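PDB 6TTB: formate dehydrogenase from Staphylococcus aureus, which catalyses the NAD-dependent oxidation of formate to carbon dioxide, passing a hydride to the nicotinamide of NAD. Local coordinates for the interface of chains A and B. Residues are numbered along the deposited sequence; one frame, centred on the assembly and turned at random. Chains: chain A/B, Formate dehydrogenase.

Contact 1: the interface of chains A and B. Residues chain A 146, 329, 331-332, 335; chain B 160, 184-185.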
ATOM      1  N   SER A 146      10.766  -6.685  -7.301  1.00 14.28           N
ATOM      2  CA  SER A 146      10.030  -5.466  -7.516  1.00 13.84           C
ATOM      3  C   SER A 146       8.555  -5.756  -7.477  1.00 15.56           C
ATOM      4  O   SER A 146       7.795  -5.010  -6.835  1.00 18.12           O
ATOM      5  CB  SER A 146      10.390  -4.841  -8.812  1.00 12.91           C
ATOM      6  OG  SER A 146       9.954  -3.495  -8.858  1.00 10.95           O
ATOM      7  N   THR A 329      10.714  -0.636 -12.057  1.00 17.02           N
ATOM      8  CA  THR A 329      11.441   0.171 -11.073  1.00 15.96           C
ATOM      9  C   THR A 329      12.841   0.465 -11.598  1.00 14.12           C
ATOM     10  O   THR A 329      13.342  -0.273 -12.419  1.00 12.24           O
ATOM     11  CB  THR A 329      11.609  -0.508  -9.710  1.00 15.98           C
ATOM     12  OG1 THR A 329      12.125  -1.842  -9.778  1.00 21.24           O
ATOM     13  CG2 THR A 329      10.379  -0.414  -8.854  1.00 16.28           C
ATOM     14  N   GLU A 331      15.777   0.100 -10.443  1.00 19.57           N
ATOM     15  CA  GLU A 331      16.768  -0.939 -10.266  1.00 19.24           C
ATOM     16  C   GLU A 331      16.454  -2.075 -11.210  1.00 17.83           C
ATOM     17  O   GLU A 331      17.335  -2.713 -11.739  1.00 18.04           O
ATOM     18  CB  GLU A 331      16.661  -1.517  -8.858  1.00 21.43           C
ATOM     19  CG  GLU A 331      17.238  -0.628  -7.796  1.00 19.79           C
ATOM     20  CD  GLU A 331      16.360   0.510  -7.291  1.00 23.47           C
ATOM     21  OE1 GLU A 331      15.070   0.514  -7.544  1.00 24.12           O
ATOM     22  OE2 GLU A 331      16.938   1.398  -6.609  1.00 27.25           O
ATOM     23  N   ALA A 332      15.183  -2.414 -11.272  1.00 18.69           N
ATOM     24  CA  ALA A 332      14.709  -3.340 -12.279  1.00 16.91           C
ATOM     25  C   ALA A 332      15.306  -2.969 -13.652  1.00 16.35           C
ATOM     26  O   ALA A 332      15.713  -3.833 -14.392  1.00 15.80           O
ATOM     27  CB  ALA A 332      13.200  -3.341 -12.290  1.00 12.35           C
ATOM     28  N   ARG A 335      18.737  -4.313 -14.173  1.00 14.44           N
ATOM     29  CA  ARG A 335      18.729  -5.759 -14.321  1.00 15.19           C
ATOM     30  C   ARG A 335      18.365  -6.124 -15.753  1.00 15.98           C
ATOM     31  O   ARG A 335      19.119  -6.851 -16.374  1.00 18.05           O
ATOM     32  CB  ARG A 335      17.982  -6.443 -13.190  1.00 16.29           C
ATOM     33  CG  ARG A 335      18.923  -7.142 -12.189  1.00 19.43           C
ATOM     34  CD  ARG A 335      18.872  -6.712 -10.691  1.00 18.30           C
ATOM     35  NE  ARG A 335      17.509  -6.875 -10.314  1.00 20.71           N
ATOM     36  CZ  ARG A 335      16.871  -6.203  -9.361  1.00 25.59           C
ATOM     37  NH1 ARG A 335      17.508  -5.323  -8.606  1.00 20.29           N
ATOM     38  NH2 ARG A 335      15.570  -6.419  -9.173  1.00 26.79           N
TER
ATOM     39  N   ARG B 160       8.772   3.075  -4.351  1.00 28.64           N
ATOM     40  CA  ARG B 160       7.963   2.814  -5.525  1.00 26.77           C
ATOM     41  C   ARG B 160       7.153   4.086  -5.676  1.00 39.24           C
ATOM     42  O   ARG B 160       6.823   4.710  -4.657  1.00 40.57           O
ATOM     43  CB  ARG B 160       7.030   1.633  -5.239  1.00 21.17           C
ATOM     44  CG  ARG B 160       7.691   0.440  -4.548  1.00 17.42           C
ATOM     45  CD  ARG B 160       6.981  -0.910  -4.728  1.00 14.35           C
ATOM     46  NE  ARG B 160       6.901  -1.293  -6.118  1.00 13.17           N
ATOM     47  CZ  ARG B 160       7.895  -1.972  -6.731  1.00 15.26           C
ATOM     48  NH1 ARG B 160       8.949  -2.359  -6.028  1.00 13.12           N
ATOM     49  NH2 ARG B 160       7.794  -2.359  -8.008  1.00 14.87           N
ATOM     50  N   HIS B 184      11.633   3.088  -7.277  1.00 17.30           N
ATOM     51  CA  HIS B 184      12.732   2.348  -6.671  1.00 17.40           C
ATOM     52  C   HIS B 184      12.207   1.097  -6.011  1.00 18.47           C
ATOM     53  O   HIS B 184      11.092   1.083  -5.501  1.00 15.88           O
ATOM     54  CB  HIS B 184      13.353   3.180  -5.571  1.00 16.47           C
ATOM     55  CG  HIS B 184      14.196   4.267  -6.113  1.00 15.73           C
ATOM     56  ND1 HIS B 184      15.489   4.023  -6.591  1.00 13.85           N
ATOM     57  CD2 HIS B 184      13.914   5.573  -6.346  1.00 16.48           C
ATOM     58  CE1 HIS B 184      15.999   5.153  -7.050  1.00 16.97           C
ATOM     59  NE2 HIS B 184      15.034   6.132  -6.936  1.00 19.03           N
ATOM     60  N   GLU B 185      13.039   0.061  -5.988  1.00 21.10           N
ATOM     61  CA  GLU B 185      12.751  -1.060  -5.119  1.00 20.75           C
ATOM     62  C   GLU B 185      13.053  -0.623  -3.692  1.00 21.55           C
ATOM     63  O   GLU B 185      13.980   0.162  -3.432  1.00 21.30           O
ATOM     64  CB  GLU B 185      13.581  -2.246  -5.518  1.00 21.23           C
ATOM     65  CG  GLU B 185      13.339  -2.641  -6.941  1.00 32.10           C
ATOM     66  CD  GLU B 185      14.146  -3.882  -7.285  1.00 41.08           C
ATOM     67  OE1 GLU B 185      15.164  -4.121  -6.591  1.00 46.36           O
ATOM     68  OE2 GLU B 185      13.755  -4.613  -8.210  1.00 36.03           O
TER

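Contact 2: the interface of chains A and B. Residues chain A 185-187, 210; chain B 145-146, 149, 335.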
ATOM      1  N   GLU A 185      -6.958  -3.537   9.385  1.00 22.13           N
ATOM      2  CA  GLU A 185      -5.623  -4.035   9.551  1.00 26.07           C
ATOM      3  C   GLU A 185      -5.399  -5.174   8.567  1.00 29.02           C
ATOM      4  O   GLU A 185      -6.272  -6.018   8.375  1.00 37.50           O
ATOM      5  CB  GLU A 185      -5.512  -4.561  10.969  1.00 29.28           C
ATOM      6  CG  GLU A 185      -5.833  -3.501  11.976  1.00 37.07           C
ATOM      7  CD  GLU A 185      -5.248  -3.792  13.329  1.00 41.55           C
ATOM      8  OE1 GLU A 185      -4.632  -2.879  13.880  1.00 51.08           O
ATOM      9  OE2 GLU A 185      -5.394  -4.945  13.812  1.00 38.63           O
ATOM     10  N   LEU A 186      -4.194  -5.256   8.037  1.00 24.15           N
ATOM     11  CA  LEU A 186      -3.842  -6.414   7.264  1.00 22.92           C
ATOM     12  C   LEU A 186      -3.689  -7.620   8.202  1.00 30.27           C
ATOM     13  O   LEU A 186      -3.873  -8.795   7.808  1.00 30.83           O
ATOM     14  CB  LEU A 186      -2.545  -6.114   6.533  1.00 20.20           C
ATOM     15  CG  LEU A 186      -1.993  -7.321   5.801  1.00 20.55           C
ATOM     16  CD1 LEU A 186      -3.018  -7.798   4.776  1.00 20.03           C
ATOM     17  CD2 LEU A 186      -0.664  -7.025   5.141  1.00 17.52           C
ATOM     18  N   GLN A 187      -3.276  -7.345   9.437  1.00 30.35           N
ATOM     19  CA  GLN A 187      -2.965  -8.438  10.347  1.00 26.78           C
ATOM     20  C   GLN A 187      -4.232  -9.305  10.601  1.00 25.87           C
ATOM     21  O   GLN A 187      -5.356  -8.802  10.640  1.00 19.60           O
ATOM     22  CB  GLN A 187      -2.384  -7.841  11.601  1.00 23.03           C
ATOM     23  CG  GLN A 187      -2.309  -8.799  12.754  1.00 27.51           C
ATOM     24  CD  GLN A 187      -2.221  -8.027  14.046  1.00 27.35           C
ATOM     25  OE1 GLN A 187      -1.435  -8.354  14.904  1.00 29.76           O
ATOM     26  NE2 GLN A 187      -2.964  -6.932  14.141  1.00 24.09           N
ATOM     27  N   PHE A 210       3.563 -10.186   8.910  1.00 22.40           N
ATOM     28  CA  PHE A 210       2.512  -9.210   9.175  1.00 24.17           C
ATOM     29  C   PHE A 210       1.367  -9.881   9.893  1.00 25.01           C
ATOM     30  O   PHE A 210       0.351  -9.236  10.180  1.00 21.03           O
ATOM     31  CB  PHE A 210       1.923  -8.694   7.883  1.00 24.08           C
ATOM     32  CG  PHE A 210       2.634  -7.523   7.298  1.00 23.80           C
ATOM     33  CD1 PHE A 210       2.294  -6.227   7.678  1.00 27.93           C
ATOM     34  CD2 PHE A 210       3.638  -7.705   6.358  1.00 22.08           C
ATOM     35  CE1 PHE A 210       2.970  -5.130   7.139  1.00 30.60           C
ATOM     36  CE2 PHE A 210       4.318  -6.617   5.816  1.00 21.14           C
ATOM     37  CZ  PHE A 210       3.959  -5.331   6.171  1.00 28.61           C
TER
ATOM     38  N   VAL B 145       0.302  -2.495  15.886  1.00 21.23           N
ATOM     39  CA  VAL B 145       0.514  -3.227  14.633  1.00 16.99           C
ATOM     40  C   VAL B 145      -0.012  -2.417  13.486  1.00 15.91           C
ATOM     41  O   VAL B 145       0.653  -2.297  12.462  1.00 15.92           O
ATOM     42  CB  VAL B 145      -0.201  -4.590  14.635  1.00 16.25           C
ATOM     43  CG1 VAL B 145      -0.308  -5.163  13.231  1.00 15.16           C
ATOM     44  CG2 VAL B 145       0.503  -5.573  15.569  1.00 15.81           C
ATOM     45  N   SER B 146      -1.208  -1.863  13.674  1.00 16.63           N
ATOM     46  CA  SER B 146      -1.791  -0.958  12.690  1.00 17.63           C
ATOM     47  C   SER B 146      -0.767   0.050  12.287  1.00 17.89           C
ATOM     48  O   SER B 146      -0.544   0.253  11.104  1.00 27.20           O
ATOM     49  CB  SER B 146      -3.002  -0.240  13.208  1.00 21.58           C
ATOM     50  OG  SER B 146      -3.679   0.483  12.177  1.00 19.50           O
ATOM     51  N   GLU B 149       2.021  -1.236  10.147  1.00 17.79           N
ATOM     52  CA  GLU B 149       1.603  -1.521   8.773  1.00 16.93           C
ATOM     53  C   GLU B 149       1.533  -0.213   8.006  1.00 16.28           C
ATOM     54  O   GLU B 149       2.069  -0.088   6.923  1.00 15.46           O
ATOM     55  CB  GLU B 149       0.197  -2.096   8.751  1.00 17.54           C
ATOM     56  CG  GLU B 149       0.076  -3.444   9.411  1.00 17.20           C
ATOM     57  CD  GLU B 149      -1.326  -4.004   9.331  1.00 18.08           C
ATOM     58  OE1 GLU B 149      -2.305  -3.197   8.934  1.00 18.85           O
ATOM     59  OE2 GLU B 149      -1.485  -5.231   9.656  1.00 18.47           O
ATOM     60  N   ARG B 335     -12.368  -3.755  18.678  1.00 19.30           N
ATOM     61  CA  ARG B 335     -11.658  -3.668  19.933  1.00 18.26           C
ATOM     62  C   ARG B 335     -12.407  -2.768  20.893  1.00 21.29           C
ATOM     63  O   ARG B 335     -12.801  -3.211  21.973  1.00 21.24           O
ATOM     64  CB  ARG B 335     -10.205  -3.311  19.733  1.00 19.15           C
ATOM     65  CG  ARG B 335      -9.364  -4.550  19.447  1.00 21.87           C
ATOM     66  CD  ARG B 335      -7.899  -4.215  19.567  1.00 25.30           C
ATOM     67  NE  ARG B 335      -7.379  -3.609  18.346  1.00 28.52           N
ATOM     68  CZ  ARG B 335      -6.976  -4.296  17.280  1.00 28.62           C
ATOM     69  NH1 ARG B 335      -7.080  -5.620  17.250  1.00 26.75           N
ATOM     70  NH2 ARG B 335      -6.464  -3.660  16.245  1.00 24.75           N
TER
HETATM   71  O   HOH W   1       0.868  -6.568  10.389  1.00  5.23           O

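Contact 1: the interface of chains A and B
The guanidinium of B:Arg160 presents its edge to A:Ser146, whose hydroxyl OG lies in the guanidinium plane and accepts a bond from NH2 at 2.6 Å. In A:Ser146, OG stands anti to the backbone N (chi1 -164°), where it meets B:Arg160 NH2; it is also hydrogen-bonded to A:Thr329 OG1 of its own chain. The imidazole of B:His184 likewise works through its edge: A:Glu331 OE2 sits in the ring plane and takes a nearly straight bond from ND1 at 3.0 Å, on the syn side of the carboxylate. The other oxygen, A:Glu331 OE1, accepts the backbone N of B:Glu185 at 2.6 Å from above the carboxylate plane. One bent acid thus clamps two consecutive residues of the B loop and probably fixes the turn of the imidazole. Further along helix 330-348, the guanidinium of A:Arg335 has the carbonyl O of A:Glu331 over one face, near the rim, and B:Glu185 OE1 at its edge. The two side chains approach from opposite directions, their planes 47° apart, and the salt bridge runs from A:Arg335 NH2 to B:Glu185 OE2 at 2.7 Å. This part of the subunit interface sets the first turns of helices 144-160 and 330-348 of chain A against B:Arg160 and the loop at B:His184 and B:Glu185. Between the polar grips, A:Thr329 CG2 lies 3.6 Å from B:Arg160 CZ.

Contact 2: the interface of chains A and B
B:Glu149 reaches from helix 144-159 with its chain extended beyond CG and sets its carboxylate against the backbone of A:Leu186 and A:Gln187, so that two successive amides share one acid. B:Glu149 OE1 accepts the N of A:Leu186 at 2.9 Å on its syn side, while B:Glu149 OE2 uses its syn lone pair for the N of A:Gln187 at 2.8 Å, a more bent bond. A water links B:Glu149 OE2 to the carbonyl O of A:Phe210, so OE2 of B:Glu149 is met by both the amide of A:Gln187 and a water. These bonds probably hold the carboxylate against rotation and dock the loop of chain A on the helix of chain B in this subunit interface. The phenyl ring of A:Phe210 meets the stem of B:Glu149 edge-on: B:Glu149 CG lies in the ring plane, 4.0 Å from A:Phe210 CD1, and the ring and carboxylate planes stand 55° apart. A:Gln187 crosses B:Val145 at about a right angle, its amide carbon CD 3.5 Å from the methyl CG1. That branch is anti to the backbone N of B:Val145 (chi1 164°), which turns it toward the amide. At the other end, A:Glu185 and B:Arg335 approach from opposite directions. The carboxylate carbon CD of A:Glu185 lies at the guanidinium edge, and OE2, met from above its own carboxylate plane, takes the salt-bridging NH2 of B:Arg335 at 3.0 Å.

Contact 1 and contact 2 lie about 26 Å apart, measured between the centres of their C-alpha atoms, and belong to one two-fold symmetric interface. Ser146, Glu185 and Arg335 occur in both with the chains exchanged, so the patches sample overlapping regions of the same repeated surface, and both use helix 330-348 through Arg335. Contact 1 adds Thr329, Glu331, Arg160 and His184, whereas contact 2 adds Val145 and Glu149 of the helix beginning at 144, Leu186 and Gln187 next to Glu185, and Phe210. Each subunit thus supplies both loop and helices, a reciprocal pairing consistent with the dimers usual for this dehydrogenase family.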